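Local atomic coordinates of putative aliphatic sulfonates-binding protein (Escherichia coli, PDB entry 2X26), a protein that probably binds aliphatic sulfonates in the periplasm, serving as the solute-binding component of an ABC-type transport system. Residues I7-Q10 with M16-A19; Q23-R28 with I34-F39; S95-V100 with K104-A109; V108-G113 with N118-A123; A165-G170 with I238-D243. All coordinates share one frame; numbering follows the deposited sequence. Where two conformers were deposited one is given.

Contact 1 (I7-Q10 with M16-A19)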
# COMPACT_ATOMS: atom_id res chain seq x y z
N ILE A 7 7.82 -6.50 -11.32
CA ILE A 7 6.87 -6.10 -10.27
C ILE A 7 7.57 -5.84 -8.96
O ILE A 7 8.28 -6.71 -8.43
CB ILE A 7 5.79 -7.20 -10.05
CG1 ILE A 7 5.11 -7.54 -11.40
CG2 ILE A 7 4.85 -6.76 -8.95
CD1 ILE A 7 4.28 -8.80 -11.40
N GLY A 8 7.37 -4.64 -8.42
CA GLY A 8 7.84 -4.35 -7.05
C GLY A 8 6.77 -4.66 -6.04
O GLY A 8 5.64 -4.16 -6.15
N TYR A 9 7.09 -5.47 -5.05
CA TYR A 9 6.06 -5.85 -4.03
C TYR A 9 6.68 -5.77 -2.63
O TYR A 9 7.91 -5.75 -2.50
CB TYR A 9 5.51 -7.25 -4.31
CG TYR A 9 6.47 -8.42 -4.01
CD1 TYR A 9 6.33 -9.17 -2.82
CD2 TYR A 9 7.48 -8.77 -4.89
CE1 TYR A 9 7.19 -10.20 -2.54
CE2 TYR A 9 8.36 -9.83 -4.63
CZ TYR A 9 8.17 -10.56 -3.46
OH TYR A 9 9.01 -11.59 -3.15
N GLN A 10 5.83 -5.76 -1.60
CA GLN A 10 6.28 -5.81 -0.21
C GLN A 10 5.65 -7.05 0.41
O GLN A 10 4.71 -7.63 -0.14
CB GLN A 10 5.84 -4.56 0.52
CG GLN A 10 6.41 -3.24 -0.13
CD GLN A 10 5.90 -2.01 0.59
OE1 GLN A 10 6.16 -1.83 1.81
NE2 GLN A 10 5.19 -1.13 -0.13
N MET A 16 -0.39 -9.22 -4.56
CA MET A 16 0.83 -9.55 -5.26
C MET A 16 1.46 -10.85 -4.74
O MET A 16 1.82 -11.72 -5.56
CB MET A 16 1.84 -8.41 -5.18
CG MET A 16 1.43 -7.27 -6.10
SD MET A 16 2.74 -6.03 -6.03
CE MET A 16 2.25 -5.00 -7.36
N VAL A 17 1.56 -10.99 -3.44
CA VAL A 17 2.27 -12.15 -2.84
C VAL A 17 1.52 -13.45 -3.17
O VAL A 17 2.16 -14.45 -3.55
CB VAL A 17 2.44 -11.95 -1.32
CG1 VAL A 17 2.90 -13.25 -0.59
CG2 VAL A 17 3.51 -10.85 -1.07
N LEU A 18 0.19 -13.44 -3.04
CA LEU A 18 -0.59 -14.62 -3.39
C LEU A 18 -0.54 -14.89 -4.90
O LEU A 18 -0.38 -16.03 -5.30
CB LEU A 18 -2.03 -14.56 -2.89
CG LEU A 18 -2.11 -15.23 -1.52
CD1 LEU A 18 -1.62 -14.28 -0.45
CD2 LEU A 18 -3.51 -15.71 -1.23
N ALA A 19 -0.62 -13.83 -5.73
CA ALA A 19 -0.48 -14.05 -7.18
C ALA A 19 0.87 -14.70 -7.52
O ALA A 19 0.94 -15.58 -8.40
CB ALA A 19 -0.63 -12.71 -7.97

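Contact 2 (Q23-R28 with I34-F39)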
# COMPACT_ATOMS: atom_id res chain seq x y z
N GLN A 23 1.65 -18.47 -9.03
CA GLN A 23 2.12 -18.33 -10.40
C GLN A 23 1.06 -17.88 -11.39
O GLN A 23 1.09 -18.23 -12.55
CB GLN A 23 2.87 -19.61 -10.89
CG GLN A 23 4.16 -19.80 -10.06
CD GLN A 23 5.06 -20.89 -10.57
OE1 GLN A 23 4.73 -21.57 -11.52
NE2 GLN A 23 6.22 -21.05 -9.94
N LEU A 24 0.10 -17.10 -10.91
CA LEU A 24 -1.04 -16.72 -11.76
C LEU A 24 -0.65 -15.90 -12.98
O LEU A 24 -1.16 -16.15 -14.07
CB LEU A 24 -2.08 -15.96 -10.95
CG LEU A 24 -2.72 -16.71 -9.77
CD1 LEU A 24 -3.65 -15.73 -9.10
CD2 LEU A 24 -3.43 -18.02 -10.24
N LEU A 25 0.28 -14.95 -12.82
CA LEU A 25 0.69 -14.11 -13.96
C LEU A 25 1.51 -14.89 -14.96
O LEU A 25 1.37 -14.72 -16.15
CB LEU A 25 1.50 -12.90 -13.49
CG LEU A 25 0.72 -11.82 -12.74
CD1 LEU A 25 1.61 -10.63 -12.47
CD2 LEU A 25 -0.55 -11.34 -13.47
N GLU A 26 2.39 -15.75 -14.46
CA GLU A 26 3.19 -16.56 -15.36
C GLU A 26 2.29 -17.43 -16.23
O GLU A 26 2.55 -17.57 -17.43
CB GLU A 26 4.20 -17.40 -14.57
CG GLU A 26 5.34 -16.59 -13.91
CD GLU A 26 4.99 -16.02 -12.56
OE1 GLU A 26 3.84 -16.14 -12.11
OE2 GLU A 26 5.90 -15.45 -11.93
N LYS A 27 1.23 -17.98 -15.64
CA LYS A 27 0.33 -18.84 -16.38
C LYS A 27 -0.59 -18.02 -17.28
O LYS A 27 -0.86 -18.43 -18.42
CB LYS A 27 -0.49 -19.67 -15.41
CG LYS A 27 0.33 -20.70 -14.67
CD LYS A 27 -0.57 -21.58 -13.80
CE LYS A 27 -1.04 -20.90 -12.53
NZ LYS A 27 -2.37 -21.40 -11.99
N ARG A 28 -1.05 -16.82 -16.80
CA ARG A 28 -1.97 -16.04 -17.65
C ARG A 28 -1.36 -15.34 -18.82
O ARG A 28 -2.03 -15.17 -19.84
CB ARG A 28 -2.74 -15.02 -16.86
CG ARG A 28 -3.66 -15.69 -15.97
CD ARG A 28 -4.52 -14.72 -15.28
NE ARG A 28 -5.26 -15.49 -14.32
CZ ARG A 28 -6.22 -14.98 -13.58
NH1 ARG A 28 -6.52 -13.70 -13.70
NH2 ARG A 28 -6.86 -15.77 -12.72
N ILE A 34 7.67 -12.38 -16.59
CA ILE A 34 7.21 -11.84 -15.33
C ILE A 34 8.37 -11.96 -14.35
O ILE A 34 8.98 -13.04 -14.22
CB ILE A 34 6.01 -12.64 -14.77
CG1 ILE A 34 4.84 -12.76 -15.81
CG2 ILE A 34 5.53 -12.00 -13.44
CD1 ILE A 34 4.30 -11.38 -16.31
N SER A 35 8.70 -10.87 -13.66
CA SER A 35 9.69 -10.93 -12.57
C SER A 35 9.24 -10.15 -11.32
O SER A 35 8.42 -9.21 -11.39
CB SER A 35 11.07 -10.46 -13.00
OG SER A 35 11.05 -9.12 -13.42
N TRP A 36 9.74 -10.57 -10.20
CA TRP A 36 9.21 -10.12 -8.90
C TRP A 36 10.42 -9.59 -8.12
O TRP A 36 11.45 -10.24 -8.07
CB TRP A 36 8.64 -11.35 -8.18
CG TRP A 36 7.44 -11.93 -8.83
CD1 TRP A 36 7.41 -12.95 -9.75
CD2 TRP A 36 6.08 -11.47 -8.68
NE1 TRP A 36 6.09 -13.19 -10.11
CE2 TRP A 36 5.28 -12.28 -9.48
CE3 TRP A 36 5.48 -10.48 -7.92
CZ2 TRP A 36 3.88 -12.13 -9.56
CZ3 TRP A 36 4.08 -10.32 -7.98
CH2 TRP A 36 3.30 -11.16 -8.79
N VAL A 37 10.29 -8.40 -7.55
CA VAL A 37 11.34 -7.80 -6.77
C VAL A 37 10.74 -7.35 -5.45
O VAL A 37 9.89 -6.43 -5.41
CB VAL A 37 11.95 -6.55 -7.49
CG1 VAL A 37 13.12 -6.05 -6.69
CG2 VAL A 37 12.37 -6.96 -8.88
N GLU A 38 11.22 -7.97 -4.38
CA GLU A 38 10.73 -7.61 -3.05
C GLU A 38 11.49 -6.40 -2.51
O GLU A 38 12.72 -6.38 -2.54
CB GLU A 38 10.91 -8.79 -2.09
CG GLU A 38 10.23 -8.55 -0.75
CD GLU A 38 10.62 -9.59 0.25
OE1 GLU A 38 11.68 -9.44 0.87
OE2 GLU A 38 9.86 -10.57 0.41
N PHE A 39 10.74 -5.41 -2.04
CA PHE A 39 11.33 -4.24 -1.40
C PHE A 39 11.02 -4.17 0.10
O PHE A 39 9.94 -4.62 0.52
CB PHE A 39 10.78 -2.98 -2.08
CG PHE A 39 11.36 -2.78 -3.45
CD1 PHE A 39 12.53 -2.08 -3.63
CD2 PHE A 39 10.73 -3.35 -4.56
CE1 PHE A 39 13.12 -1.94 -4.93
CE2 PHE A 39 11.26 -3.22 -5.85
CZ PHE A 39 12.47 -2.53 -6.03
O HOH W 1 8.44 -15.26 -12.94

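Contact 3 (S95-V100 with K104-A109)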
# COMPACT_ATOMS: atom_id res chain seq x y z
N SER A 95 -3.90 0.95 31.20
CA SER A 95 -3.51 2.35 31.13
C SER A 95 -4.69 3.24 31.53
O SER A 95 -5.81 2.98 31.10
CB SER A 95 -3.14 2.72 29.69
OG SER A 95 -2.83 4.11 29.66
N PRO A 96 -4.43 4.30 32.32
CA PRO A 96 -5.46 5.32 32.59
C PRO A 96 -5.83 6.13 31.35
O PRO A 96 -6.82 6.85 31.38
CB PRO A 96 -4.79 6.23 33.62
CG PRO A 96 -3.34 6.08 33.39
CD PRO A 96 -3.13 4.64 32.93
N ILE A 97 -5.05 6.02 30.28
CA ILE A 97 -5.41 6.65 28.98
C ILE A 97 -6.59 5.89 28.33
O ILE A 97 -6.45 4.72 27.91
CB ILE A 97 -4.17 6.69 28.03
CG1 ILE A 97 -2.97 7.35 28.71
CG2 ILE A 97 -4.49 7.38 26.73
CD1 ILE A 97 -1.60 6.96 28.02
N LYS A 98 -7.75 6.57 28.24
CA LYS A 98 -8.95 5.91 27.74
C LYS A 98 -9.40 6.48 26.40
O LYS A 98 -10.13 5.81 25.66
CB LYS A 98 -10.09 5.97 28.78
CG LYS A 98 -11.21 4.94 28.55
CD LYS A 98 -11.70 4.31 29.88
CE LYS A 98 -12.93 3.43 29.63
NZ LYS A 98 -13.84 3.43 30.81
N THR A 99 -8.95 7.69 26.08
CA THR A 99 -9.32 8.33 24.81
C THR A 99 -8.10 8.96 24.18
O THR A 99 -7.09 9.15 24.83
CB THR A 99 -10.34 9.47 25.03
OG1 THR A 99 -9.74 10.46 25.86
CG2 THR A 99 -11.63 8.95 25.63
N VAL A 100 -8.19 9.35 22.91
CA VAL A 100 -7.04 10.03 22.28
C VAL A 100 -6.70 11.36 22.97
O VAL A 100 -5.55 11.75 23.10
CB VAL A 100 -7.35 10.28 20.78
CG1 VAL A 100 -6.27 11.16 20.21
CG2 VAL A 100 -7.38 8.93 20.06
N LYS A 104 -2.69 13.85 25.64
CA LYS A 104 -2.10 15.17 25.91
C LYS A 104 -0.96 15.06 26.92
O LYS A 104 -1.16 14.51 27.99
CB LYS A 104 -3.16 16.15 26.46
CG LYS A 104 -2.67 17.60 26.49
CD LYS A 104 -3.82 18.60 26.54
CE LYS A 104 -3.29 20.04 26.56
NZ LYS A 104 -4.39 21.09 26.71
N GLY A 105 0.22 15.57 26.58
CA GLY A 105 1.34 15.60 27.52
C GLY A 105 2.17 14.32 27.58
O GLY A 105 3.20 14.28 28.25
N HIS A 106 1.72 13.27 26.88
CA HIS A 106 2.40 11.96 26.94
C HIS A 106 3.32 11.67 25.76
O HIS A 106 3.28 12.38 24.74
CB HIS A 106 1.38 10.83 27.11
CG HIS A 106 0.77 10.79 28.47
ND1 HIS A 106 -0.56 11.06 28.69
CD2 HIS A 106 1.31 10.55 29.69
CE1 HIS A 106 -0.82 10.98 29.99
NE2 HIS A 106 0.30 10.67 30.61
N LYS A 107 4.17 10.63 25.90
CA LYS A 107 5.10 10.24 24.85
C LYS A 107 4.45 9.20 23.93
O LYS A 107 3.94 8.18 24.40
CB LYS A 107 6.39 9.66 25.45
CG LYS A 107 7.11 10.57 26.43
CD LYS A 107 8.17 9.70 27.16
CE LYS A 107 8.41 10.10 28.57
NZ LYS A 107 9.45 11.15 28.67
N VAL A 108 4.45 9.49 22.64
CA VAL A 108 3.88 8.56 21.69
C VAL A 108 4.94 8.16 20.66
O VAL A 108 5.46 9.03 19.94
CB VAL A 108 2.68 9.21 20.98
CG1 VAL A 108 2.04 8.21 19.98
CG2 VAL A 108 1.61 9.72 22.01
N ALA A 109 5.21 6.86 20.51
CA ALA A 109 6.18 6.40 19.54
C ALA A 109 5.50 6.10 18.21
O ALA A 109 4.39 5.57 18.21
CB ALA A 109 6.84 5.15 20.04

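Contact 4 (V108-G113 with N118-A123)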
# COMPACT_ATOMS: atom_id res chain seq x y z
N VAL A 108 4.45 9.49 22.64
CA VAL A 108 3.88 8.56 21.69
C VAL A 108 4.94 8.16 20.66
O VAL A 108 5.46 9.03 19.94
CB VAL A 108 2.68 9.21 20.98
CG1 VAL A 108 2.04 8.21 19.98
CG2 VAL A 108 1.61 9.72 22.01
N ALA A 109 5.21 6.86 20.51
CA ALA A 109 6.18 6.40 19.54
C ALA A 109 5.50 6.10 18.21
O ALA A 109 4.39 5.57 18.21
CB ALA A 109 6.84 5.15 20.04
N PHE A 110 6.19 6.42 17.11
CA PHE A 110 5.76 6.07 15.73
C PHE A 110 6.87 6.43 14.76
O PHE A 110 7.73 7.24 15.11
CB PHE A 110 4.49 6.85 15.32
CG PHE A 110 4.66 8.36 15.39
CD1 PHE A 110 4.92 9.11 14.23
CD2 PHE A 110 4.59 9.02 16.61
CE1 PHE A 110 5.09 10.51 14.32
CE2 PHE A 110 4.80 10.41 16.70
CZ PHE A 110 5.03 11.13 15.55
N GLN A 111 6.80 5.94 13.52
CA GLN A 111 7.81 6.25 12.51
C GLN A 111 7.51 7.57 11.79
O GLN A 111 6.41 7.77 11.28
CB GLN A 111 7.96 5.10 11.48
CG GLN A 111 9.14 5.35 10.53
CD GLN A 111 9.38 4.18 9.58
OE1 GLN A 111 10.13 3.27 9.86
NE2 GLN A 111 8.78 4.26 8.42
N LYS A 112 8.48 8.49 11.77
CA LYS A 112 8.25 9.78 11.12
C LYS A 112 7.91 9.56 9.65
O LYS A 112 8.58 8.77 8.96
CB LYS A 112 9.47 10.73 11.25
CG LYS A 112 9.16 12.14 10.68
CD LYS A 112 10.34 13.14 10.87
CE LYS A 112 10.22 14.27 9.83
NZ LYS A 112 11.20 15.37 10.03
N GLY A 113 6.88 10.26 9.17
CA GLY A 113 6.57 10.25 7.76
C GLY A 113 5.76 9.05 7.32
O GLY A 113 5.42 8.95 6.15
N ASN A 118 0.53 9.85 9.89
CA ASN A 118 -0.69 10.41 9.32
C ASN A 118 -1.86 10.13 10.27
O ASN A 118 -2.66 11.03 10.58
CB ASN A 118 -0.94 9.82 7.91
CG ASN A 118 -2.18 10.32 7.26
OD1 ASN A 118 -2.34 11.53 7.05
ND2 ASN A 118 -3.07 9.39 6.88
N LEU A 119 -1.94 8.89 10.75
CA LEU A 119 -3.07 8.49 11.63
C LEU A 119 -3.03 9.36 12.87
O LEU A 119 -4.05 9.88 13.30
CB LEU A 119 -2.96 7.01 12.09
CG LEU A 119 -4.02 6.58 13.13
CD1 LEU A 119 -5.10 5.98 12.40
CD2 LEU A 119 -3.48 5.53 14.01
N LEU A 120 -1.83 9.55 13.41
CA LEU A 120 -1.68 10.28 14.66
C LEU A 120 -2.01 11.75 14.52
O LEU A 120 -2.73 12.29 15.38
CB LEU A 120 -0.29 10.10 15.29
CG LEU A 120 -0.12 10.74 16.66
CD1 LEU A 120 -1.07 10.15 17.75
CD2 LEU A 120 1.37 10.65 17.08
N LEU A 121 -1.52 12.41 13.46
CA LEU A 121 -1.93 13.82 13.20
C LEU A 121 -3.45 13.95 13.14
O LEU A 121 -4.01 14.87 13.73
CB LEU A 121 -1.37 14.34 11.86
CG LEU A 121 0.12 14.75 11.85
CD1 LEU A 121 0.51 15.04 10.41
CD2 LEU A 121 0.27 16.01 12.67
N ARG A 122 -4.11 13.03 12.41
CA ARG A 122 -5.57 13.08 12.26
C ARG A 122 -6.35 12.75 13.52
O ARG A 122 -7.34 13.44 13.83
CB ARG A 122 -6.02 12.17 11.14
CG ARG A 122 -5.59 12.68 9.77
CD ARG A 122 -5.77 11.58 8.80
NE ARG A 122 -5.08 11.91 7.56
CZ ARG A 122 -5.66 12.49 6.52
NH1 ARG A 122 -6.97 12.78 6.54
NH2 ARG A 122 -4.92 12.74 5.45
N ALA A 123 -5.90 11.74 14.25
CA ALA A 123 -6.52 11.38 15.52
C ALA A 123 -6.41 12.52 16.53
O ALA A 123 -7.38 12.84 17.25
CB ALA A 123 -5.87 10.10 16.10

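Contact 5 (A165-G170 with I238-D243)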
# COMPACT_ATOMS: atom_id res chain seq x y z
N ALA A 165 0.92 -8.76 16.20
CA ALA A 165 1.94 -9.46 17.01
C ALA A 165 1.90 -8.98 18.48
O ALA A 165 1.99 -9.80 19.41
CB ALA A 165 3.34 -9.30 16.40
N ALA A 166 1.78 -7.66 18.67
CA ALA A 166 1.73 -7.05 20.01
C ALA A 166 0.45 -7.48 20.72
O ALA A 166 0.45 -7.79 21.92
CB ALA A 166 1.78 -5.53 19.90
N LEU A 167 -0.64 -7.46 19.98
CA LEU A 167 -1.94 -7.83 20.53
C LEU A 167 -1.95 -9.24 21.12
O LEU A 167 -2.48 -9.45 22.23
CB LEU A 167 -3.02 -7.70 19.44
CG LEU A 167 -4.49 -7.91 19.85
CD1 LEU A 167 -4.96 -6.87 20.87
CD2 LEU A 167 -5.41 -7.93 18.67
N LEU A 168 -1.35 -10.18 20.40
CA LEU A 168 -1.41 -11.59 20.82
C LEU A 168 -0.49 -11.90 21.97
O LEU A 168 -0.72 -12.90 22.68
CB LEU A 168 -1.24 -12.55 19.65
CG LEU A 168 -2.36 -12.46 18.59
CD1 LEU A 168 -2.10 -13.48 17.51
CD2 LEU A 168 -3.73 -12.70 19.19
N GLN A 169 0.53 -11.06 22.16
CA GLN A 169 1.45 -11.17 23.30
C GLN A 169 0.75 -10.75 24.58
O GLN A 169 1.19 -11.08 25.69
CB GLN A 169 2.72 -10.32 23.08
CG GLN A 169 3.80 -10.50 24.19
CD GLN A 169 5.13 -9.83 23.87
OE1 GLN A 169 5.25 -8.59 23.90
NE2 GLN A 169 6.16 -10.64 23.61
N GLY A 170 -0.35 -10.00 24.41
CA GLY A 170 -1.20 -9.63 25.51
C GLY A 170 -0.76 -8.34 26.18
O GLY A 170 0.33 -7.84 25.94
N ILE A 238 -0.83 -14.23 11.67
CA ILE A 238 -1.35 -14.10 10.28
C ILE A 238 -2.89 -14.17 10.30
O ILE A 238 -3.54 -13.42 9.54
CB ILE A 238 -0.82 -15.20 9.37
CG1 ILE A 238 0.72 -15.13 9.30
CG2 ILE A 238 -1.41 -15.11 7.95
CD1 ILE A 238 1.24 -13.76 8.92
N ALA A 239 -3.44 -15.06 11.12
CA ALA A 239 -4.91 -15.17 11.22
C ALA A 239 -5.53 -13.82 11.64
O ALA A 239 -6.49 -13.35 11.03
CB ALA A 239 -5.30 -16.25 12.22
N SER A 240 -4.98 -13.22 12.71
CA SER A 240 -5.38 -11.90 13.22
C SER A 240 -5.18 -10.85 12.13
O SER A 240 -6.07 -10.02 11.88
CB SER A 240 -4.52 -11.55 14.43
OG SER A 240 -4.92 -10.33 15.05
N TYR A 241 -4.02 -10.88 11.48
CA TYR A 241 -3.74 -9.96 10.40
C TYR A 241 -4.80 -9.98 9.28
O TYR A 241 -5.30 -8.91 8.85
CB TYR A 241 -2.38 -10.33 9.80
CG TYR A 241 -1.97 -9.52 8.62
CD1 TYR A 241 -1.30 -8.32 8.78
CD2 TYR A 241 -2.26 -9.94 7.33
CE1 TYR A 241 -0.93 -7.55 7.65
CE2 TYR A 241 -1.89 -9.21 6.22
CZ TYR A 241 -1.23 -8.03 6.38
OH TYR A 241 -0.84 -7.35 5.26
N LEU A 242 -5.19 -11.18 8.83
CA LEU A 242 -6.23 -11.29 7.78
C LEU A 242 -7.59 -10.84 8.29
O LEU A 242 -8.37 -10.19 7.55
CB LEU A 242 -6.30 -12.75 7.27
CG LEU A 242 -5.08 -13.23 6.47
CD1 LEU A 242 -5.47 -14.67 6.05
CD2 LEU A 242 -4.82 -12.36 5.20
N ASP A 243 -7.88 -11.11 9.57
CA ASP A 243 -9.14 -10.70 10.16
C ASP A 243 -9.30 -9.14 10.26
O ASP A 243 -10.42 -8.65 10.46
CB ASP A 243 -9.29 -11.32 11.54
CG ASP A 243 -9.62 -12.79 11.48
OD1 ASP A 243 -10.05 -13.25 10.38
OD2 ASP A 243 -9.48 -13.48 12.54

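Contact 1 (I7-Q10 with M16-A19)
V17 CG2 comes obliquely to the ring of Y9, nearest CD1 at 3.7 Å, and the two side chains cross at about a right angle. Near CE2, across the ring from CD1, the backbone N of E38 on strand 33-38 approaches. The pair belongs to the opening beta-alpha-beta element of a type II periplasmic-binding-protein fold, in which strand 4-9 runs into helix 14-21 before the chain returns as the parallel neighbour 33-38. M16 makes the largest single contribution, 69 Å² of the 203 Å² buried here. Its chain is extended beyond CG (chi2 -176°, chi3 169°), and this stretches the thioether along the strand past Y9 and G8 as far as I7. SD rests 3.5 Å from Y9 CB, and the terminal methyl CE sits 3.5 Å from I7 CG2. Cut back to an alanine, M16 would probably leave I7 CG2 without CE and SD and open a gap beside G8 O. F209 of helix 199-218 and W36 also touch M16, so its side chain is enclosed by more than the strand. No hydrogen bond links the two segments. V17 CG2 also lies 3.6 Å from Q10 O.

Contact 2 (Q23-R28 with I34-F39)
One hydrogen bond and two apolar pairings tie E26 and L25 to W36 and I34, fastening helix 24-28 nearly antiparallel to edge strand 33-38 in the first beta-alpha-beta unit of a type II binding-protein lobe. The polar part comes first. W36 NE1 donates to E26 OE2 over 2.9 Å with an N-H...O angle of 158°. The acceptor lies almost in the indole plane, whereas the donor meets E26 on the syn side, 23° out of the carboxylate plane. The bend at chi2 of E26 (85°) curls the carboxylate toward the strand. A water strengthens the link, donating to E26 OE2 at 2.7 Å and to I34 O at 2.6 Å, so OE2 receives two donors. Among apolar contacts, L25 CD1 touches the outer benzo part of the indole, 4.0 Å from W36 CZ2, and L25 CB lies 4.1 Å from I34 CG1. A phenylalanine replacing W36 would probably leave E26 OE2 without its N-H donor and the carboxylate freer to turn. T208 and F209 of helix 199-218 also touch L25, placing it between sheet and helix. The carboxylate is itself laid against the isoleucine: OE2 of E26 is 3.8 Å from CG2 of I34.

Contact 3 (S95-V100 with K104-A109)
I97 is the residue that reaches H106, and its position is set up by the turn preceding it. At the start of 95-100, S95 OG accepts a hydrogen bond from I97 N (3.0 Å, N-H...O angle 153°). With the acceptor two residues before the donor, this is an ST turn, and it closes the chain around P96. I97 then points toward the facing segment. Its terminal methyl CD1 comes over one face of the H106 imidazole, 4.3 Å above the plane and shifted toward the rim, with ND1 at 4.3 Å as the closest ring atom. This is a loose approach, consistent with the small area of 90 Å² buried between the segments. The backbone of I97 is anchored separately, its O being hydrogen-bonded to R173 NH2 on strand 172-177.

Next along the chain, the amides of K98 and T99 both bond to D102 OD2, while D102 O takes up H106 ND1. D102 thus holds the K98–T99 backbone and probably helps set the rotation of the ring. V100 comes nearest through its backbone, but V100 O and K104 N are 4.4 Å apart, too far for a hydrogen bond. Across from it the chain bends at G105, whose phi of 85° would press a CB against the carbonyl O of K104. Beyond this bend, H106 and V108 bond through their backbones to Q135, beginning sheet pairing. The arrangement is that of a surface loop joining antiparallel strand 87-92 to strand 107-110, the entry into the parallel part of the second lobe of a type II periplasmic binding protein.

Contact 4 (V108-G113 with N118-A123)
L120 carries the apolar contact, and it does so through a single methyl. CD2 reaches across from the helix and settles between V108 and F110, two residues apart on the strand with their side chains on the same face. It lies 3.8 Å from V108 CG1 and 3.5 Å from F110 CE2, with F110 CD2 almost as near at 3.6 Å. Leucine and phenylalanine cross at about a right angle. The chi1 of L120 (-175°) places CG opposite the backbone N, which sends the branch outward from the helix to the sheet.

Other aromatic residues surround the same ring: H117 meets it edge-to-face, and Y138 and F131 meet it with inclined planes. I89 of strand 87-92 is a further neighbour of L120. The strand and helix are the first two elements of the beta-alpha-beta unit 107-110, 115-126, 135-138, and the methyl contact is one of the places where the helix packs on its own sheet.

Polar interactions lie elsewhere on the helix and in the turn leading to it. R122, one helical turn after N118, grips its OD1 side-on with NE and NH2. NE donates over 2.8 Å at 167°, from above the carbonyl plane; NH2 gives a longer, more bent bond of 3.3 Å at 136°, in that plane and on a lone pair. The oxygen lies in the guanidinium plane for both, so the guanidinium presents its NE/NH2 edge to it. N118 also touches F268 and L267 of helix 255-270. In the turn, G113 N is hydrogen-bonded to H117 ND1.

Contact 5 (A165-G170 with I238-D243)
S240 OG is the polar atom at the centre of this contact, hydrogen-bonded to S164 OG, which lies immediately before 165-170 on helix 162-169. That bond ties the two helices together beside the apolar approach, where two leucines come up to the same serine. L167 CD2 stands 4.4 Å from S240 OG, and L168 CD1 stands 4.4 Å from S240 CB, so one leucine meets the hydroxyl end and the other the methylene. At these separations the touch is light: the nearest CA atoms, those of L168 and S240, are 8.6 Å apart, and only 81 Å² is buried between the segments. L168 extends its coverage along the second helix by also touching P236 and V237.

The two helices differ in how firmly their backbones are bonded here. In 238-243 the bonds are regular, with L242 N to I238 O at 2.9 Å and D243 N to A239 O at 3.0 Å. In 165-170 the bond from Q169 N to A165 O is weak at 3.4 Å, while G170 N is closer to L167 O, at 3.1 Å, as the helix ends. G170 leaves helical geometry with positive phi. D243 OD1 is held by a salt bridge to R220 NH1 of helix 220-231, fixing the second helix to its neighbour.

Helix 162-169 follows strand 155-159 of the second sheet, whereas helix 220-231, behind 235-243, packs on V17 and L18 beside the first. The arrangement is consistent with a thin surface contact near the junction of the two lobes of a type II periplasmic binding protein.

How the contacts relate
Contacts 1 and 2 form one block, their centres 7 Å apart: parallel strands 4-9 and 33-38 are joined by I7 N to S35 O and I7 O to V37 N, both 2.8 Å and probably hydrogen bonds. Contacts 3 and 4 share V108 and A109 on strand 107-110 of the other sheet; their centres lie 13 Å apart, and V100 CG1 packs 3.6 Å from A123 O. The blocks are well separated, with about 44 Å between the centres of contacts 2 and 3. Contact 5 touches neither block, its nearest atoms about 7 Å from contact 1 and 11 Å from contact 3. In this fold the ligand cleft runs between the lobes.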